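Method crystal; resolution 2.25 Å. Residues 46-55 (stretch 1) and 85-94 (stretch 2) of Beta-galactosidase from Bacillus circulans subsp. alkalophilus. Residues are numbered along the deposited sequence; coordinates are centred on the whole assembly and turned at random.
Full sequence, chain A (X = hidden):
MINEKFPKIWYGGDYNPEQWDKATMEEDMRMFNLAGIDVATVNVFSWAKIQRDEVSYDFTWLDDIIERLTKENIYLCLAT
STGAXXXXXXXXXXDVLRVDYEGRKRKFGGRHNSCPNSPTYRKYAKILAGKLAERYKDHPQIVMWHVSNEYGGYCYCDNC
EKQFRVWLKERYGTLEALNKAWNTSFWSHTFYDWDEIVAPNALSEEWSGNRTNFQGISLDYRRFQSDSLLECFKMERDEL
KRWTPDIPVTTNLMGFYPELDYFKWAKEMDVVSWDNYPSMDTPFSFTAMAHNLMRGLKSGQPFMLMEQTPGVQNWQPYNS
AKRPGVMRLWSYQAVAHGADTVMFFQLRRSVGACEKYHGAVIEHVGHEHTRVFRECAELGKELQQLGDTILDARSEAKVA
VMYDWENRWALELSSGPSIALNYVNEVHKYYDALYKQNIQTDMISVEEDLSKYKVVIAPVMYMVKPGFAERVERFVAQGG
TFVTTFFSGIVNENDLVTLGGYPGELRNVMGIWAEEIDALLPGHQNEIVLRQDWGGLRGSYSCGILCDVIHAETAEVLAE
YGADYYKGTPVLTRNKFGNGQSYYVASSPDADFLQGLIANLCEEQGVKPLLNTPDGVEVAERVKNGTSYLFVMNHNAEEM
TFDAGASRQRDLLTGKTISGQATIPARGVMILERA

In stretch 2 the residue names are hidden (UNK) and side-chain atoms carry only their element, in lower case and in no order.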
# COMPACT_ATOMS: atom_id res chain seq x y z
N SER A 46 -3.45 -5.26 -34.79
CA SER A 46 -3.52 -4.36 -35.92
C SER A 46 -4.95 -4.04 -36.31
O SER A 46 -5.25 -3.76 -37.48
CB SER A 46 -2.75 -4.94 -37.11
OG SER A 46 -1.40 -4.53 -37.08
N TRP A 47 -5.85 -4.08 -35.33
CA TRP A 47 -7.23 -3.80 -35.60
C TRP A 47 -7.34 -2.42 -36.26
O TRP A 47 -7.94 -2.29 -37.32
CB TRP A 47 -8.05 -3.89 -34.32
CG TRP A 47 -9.52 -3.93 -34.54
CD1 TRP A 47 -10.20 -3.53 -35.66
CD2 TRP A 47 -10.51 -4.41 -33.62
NE1 TRP A 47 -11.56 -3.72 -35.48
CE2 TRP A 47 -11.77 -4.26 -34.24
CE3 TRP A 47 -10.45 -4.93 -32.33
CZ2 TRP A 47 -12.95 -4.65 -33.61
CZ3 TRP A 47 -11.62 -5.30 -31.71
CH2 TRP A 47 -12.86 -5.16 -32.35
N ALA A 48 -6.71 -1.42 -35.68
CA ALA A 48 -6.80 -0.06 -36.22
C ALA A 48 -6.12 0.08 -37.59
O ALA A 48 -6.57 0.86 -38.42
CB ALA A 48 -6.26 0.97 -35.23
N LYS A 49 -5.05 -0.67 -37.83
CA LYS A 49 -4.42 -0.61 -39.15
C LYS A 49 -5.38 -1.14 -40.22
O LYS A 49 -5.45 -0.62 -41.33
CB LYS A 49 -3.11 -1.39 -39.18
CG LYS A 49 -2.32 -1.19 -40.47
CD LYS A 49 -0.98 -1.88 -40.41
CE LYS A 49 -0.14 -1.59 -41.66
NZ LYS A 49 -0.08 -0.15 -42.02
N ILE A 50 -6.13 -2.17 -39.86
CA ILE A 50 -7.07 -2.75 -40.79
C ILE A 50 -8.30 -1.88 -40.93
O ILE A 50 -8.73 -1.56 -42.04
CB ILE A 50 -7.51 -4.14 -40.31
CG1 ILE A 50 -6.32 -5.11 -40.35
CG2 ILE A 50 -8.68 -4.63 -41.16
CD1 ILE A 50 -6.54 -6.38 -39.55
N GLN A 51 -8.87 -1.48 -39.81
CA GLN A 51 -10.16 -0.80 -39.86
C GLN A 51 -10.13 0.61 -39.25
O GLN A 51 -10.04 0.76 -38.03
CB GLN A 51 -11.23 -1.66 -39.20
CG GLN A 51 -12.67 -1.15 -39.37
CD GLN A 51 -13.64 -1.85 -38.43
OE1 GLN A 51 -13.30 -2.85 -37.79
NE2 GLN A 51 -14.85 -1.32 -38.33
N ARG A 52 -10.23 1.63 -40.09
CA ARG A 52 -10.07 3.01 -39.64
C ARG A 52 -11.40 3.71 -39.28
O ARG A 52 -11.39 4.82 -38.75
CB ARG A 52 -9.36 3.82 -40.72
CG ARG A 52 -10.10 3.85 -42.04
CD ARG A 52 -9.98 5.22 -42.69
NE ARG A 52 -8.60 5.53 -43.09
CZ ARG A 52 -8.03 6.73 -42.99
NH1 ARG A 52 -8.70 7.77 -42.48
NH2 ARG A 52 -6.76 6.89 -43.39
N ASP A 53 -12.51 3.06 -39.61
CA ASP A 53 -13.84 3.56 -39.27
C ASP A 53 -14.86 2.42 -39.43
O ASP A 53 -14.48 1.29 -39.74
CB ASP A 53 -14.23 4.80 -40.08
CG ASP A 53 -14.39 4.51 -41.57
OD1 ASP A 53 -14.75 3.37 -41.92
OD2 ASP A 53 -14.17 5.44 -42.39
N GLU A 54 -16.14 2.72 -39.24
CA GLU A 54 -17.16 1.67 -39.14
C GLU A 54 -17.30 0.88 -40.43
O GLU A 54 -17.85 -0.22 -40.45
CB GLU A 54 -18.52 2.26 -38.75
CG GLU A 54 -18.52 2.97 -37.40
CD GLU A 54 -18.30 4.46 -37.51
OE1 GLU A 54 -17.60 4.90 -38.44
OE2 GLU A 54 -18.86 5.22 -36.67
N VAL A 55 -16.76 1.44 -41.51
CA VAL A 55 -17.10 1.00 -42.84
C VAL A 55 -15.89 0.57 -43.70
O VAL A 55 -16.05 -0.06 -44.73
CB VAL A 55 -17.90 2.14 -43.53
CG1 VAL A 55 -17.30 2.55 -44.86
CG2 VAL A 55 -19.37 1.77 -43.63
N UNK A 85 -8.83 -2.83 -29.22
CA UNK A 85 -9.71 -2.11 -30.14
C UNK A 85 -9.08 -0.79 -30.58
O UNK A 85 -8.12 -0.33 -29.99
c UNK A 85 -11.09 -1.90 -29.50
c UNK A 85 -11.33 -0.86 -26.03
n UNK A 85 -10.91 0.28 -26.55
n UNK A 85 -11.44 -1.75 -27.01
c UNK A 85 -10.74 0.12 -27.90
c UNK A 85 -11.07 -1.16 -28.20
N UNK A 86 -9.58 -0.20 -31.67
CA UNK A 86 -9.05 1.07 -32.18
C UNK A 86 -9.42 2.29 -31.34
O UNK A 86 -10.50 2.34 -30.74
c UNK A 86 -9.69 1.19 -33.57
c UNK A 86 -10.43 -0.88 -32.67
c UNK A 86 -10.00 -0.21 -33.97
N UNK A 87 -8.54 3.28 -31.30
CA UNK A 87 -8.81 4.51 -30.57
C UNK A 87 -10.11 5.18 -31.04
O UNK A 87 -10.83 5.75 -30.22
c UNK A 87 -7.64 5.48 -30.69
N UNK A 88 -10.41 5.10 -32.33
CA UNK A 88 -11.65 5.71 -32.85
C UNK A 88 -12.89 4.98 -32.34
O UNK A 88 -13.96 5.56 -32.19
c UNK A 88 -11.68 5.78 -34.38
c UNK A 88 -12.51 2.47 -36.00
c UNK A 88 -12.92 3.61 -35.28
c UNK A 88 -15.15 2.72 -35.29
c UNK A 88 -14.71 1.60 -36.00
n UNK A 88 -11.16 2.59 -36.22
c UNK A 88 -11.75 4.44 -35.08
c UNK A 88 -13.40 1.46 -36.36
c UNK A 88 -10.72 3.77 -35.68
c UNK A 88 -14.27 3.74 -34.93
N UNK A 89 -12.74 3.69 -32.06
CA UNK A 89 -13.88 2.92 -31.61
C UNK A 89 -14.16 3.28 -30.15
O UNK A 89 -15.31 3.46 -29.74
c UNK A 89 -14.81 0.54 -31.41
s UNK A 89 -14.49 -1.18 -31.75
c UNK A 89 -13.62 1.42 -31.79
c UNK A 89 -14.47 -1.17 -33.53
N UNK A 90 -13.09 3.42 -29.38
CA UNK A 90 -13.22 3.83 -27.99
C UNK A 90 -13.79 5.25 -27.94
O UNK A 90 -14.61 5.56 -27.08
c UNK A 90 -11.89 3.77 -27.28
N UNK A 91 -13.38 6.10 -28.88
CA UNK A 91 -13.86 7.47 -28.90
C UNK A 91 -15.33 7.56 -29.33
O UNK A 91 -16.13 8.21 -28.67
n UNK A 91 -15.19 12.28 -31.98
c UNK A 91 -14.50 11.75 -30.76
c UNK A 91 -14.06 10.29 -30.94
c UNK A 91 -13.29 9.80 -29.73
c UNK A 91 -12.99 8.32 -29.83
N UNK A 92 -15.66 6.94 -30.45
CA UNK A 92 -17.01 6.99 -30.98
C UNK A 92 -17.98 6.09 -30.22
O UNK A 92 -19.16 6.42 -30.08
c UNK A 92 -15.77 8.02 -35.79
n UNK A 92 -14.78 9.09 -35.43
c UNK A 92 -16.31 7.61 -33.35
c UNK A 92 -15.98 6.98 -34.70
c UNK A 92 -17.03 6.63 -32.45
N UNK A 93 -17.50 4.94 -29.73
CA UNK A 93 -18.39 3.96 -29.09
C UNK A 93 -17.89 3.55 -27.71
O UNK A 93 -17.37 2.43 -27.52
c UNK A 93 -20.13 3.82 -33.87
c UNK A 93 -18.78 3.72 -33.66
c UNK A 93 -18.30 3.37 -32.42
o UNK A 93 -20.58 4.17 -35.11
c UNK A 93 -19.16 3.09 -31.36
c UNK A 93 -21.03 3.55 -32.84
c UNK A 93 -20.53 3.19 -31.59
c UNK A 93 -18.61 2.73 -29.99
N UNK A 94 -18.04 4.45 -26.73
CA UNK A 94 -17.55 4.24 -25.37
C UNK A 94 -18.10 2.96 -24.70
O UNK A 94 -17.50 2.52 -23.72
c UNK A 94 -18.01 5.50 -24.61
c UNK A 94 -18.83 5.68 -26.86
c UNK A 94 -18.43 6.48 -25.63

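Position 85 carries one carbon followed by a five-membered ring of three carbons and two nitrogens, an imidazole. Its CA lies 3.6 Å from CE3 of Trp47, while the ring leads away. This is His85, whose polar ring can be satisfied while buried: ND1 is hydrogen-bonded elsewhere in the structure.

At position 86 three carbons close a ring onto the backbone nitrogen. One of them sits over a face of the Trp47 indole, 3.7 Å from the centroid of the five-membered ring, and CB meets CB of Ala48 at 3.8 Å. This is Pro86; the first carbon is CD, and its CH-pi contact suits the polarized C-H bonds next to a proline nitrogen. Proline fits the N-cap position as well, since no amide hydrogen is needed there.

Position 87 has a single side-chain carbon and makes no contact with stretch 1, so it is Ala87, a small residue in a buried first turn of helix.

Position 88 has one carbon and then fused five- and six-membered rings holding eight carbons and one nitrogen. The nitrogen lies 2.8 Å from O of Gln51, and CA of Asp53 lies over the six-membered ring, 3.8 Å from its centroid. This is Trp88, whose NE1 donates to the Gln51 carbonyl at an angle of 159°. An indole serves both needs, offering a donor at its edge and a broad apolar face to the backbone.

Position 89 is an unbranched chain of two carbons, a sulfur and a carbon. The last carbon reaches CZ2 of Trp47 at 3.8 Å, and the sulfur stands obliquely, 4.7 Å from the centroid of the six-membered ring. This is Met89, a flexible thioether suited to a buried site beside an aromatic ring.

Position 90, again one carbon, is out of reach of stretch 1: Ala90, small enough for a buried site.

Position 91 has four carbons in a row ending in nitrogen, also out of reach. It is Lys91, well placed at an exposed site.

Position 92 repeats that pattern, and its third carbon passes 3.9 Å from OE2 of Glu54. This is Lys92, whose methylenes can pack here.

Position 93 has one carbon and a six-carbon ring bearing an oxygen, 2.5 Å from OE2 of Glu54. This is Tyr93; its long, rigid phenol brings OH to the carboxylate, to which it donates.

Position 94 closes three carbons onto its nitrogen, remote from stretch 1: Pro94, whose ring suits its phi of -57°.

The contact is built around two indoles, one from each stretch, each packed against the opposite stretch and not against each other. Trp47 receives Pro86 and Met89, while Trp88 lies against the backbone of residues 51-54, just after the helix of stretch 1. Gln51 links the two regions: its OE1 accepts from NE1 of Trp47 at 3.0 Å, and its carbonyl accepts from Trp88. Tyr93 and Glu54 add a polar tie.

Stretch 2 (85-94) HPAWMAKKYP
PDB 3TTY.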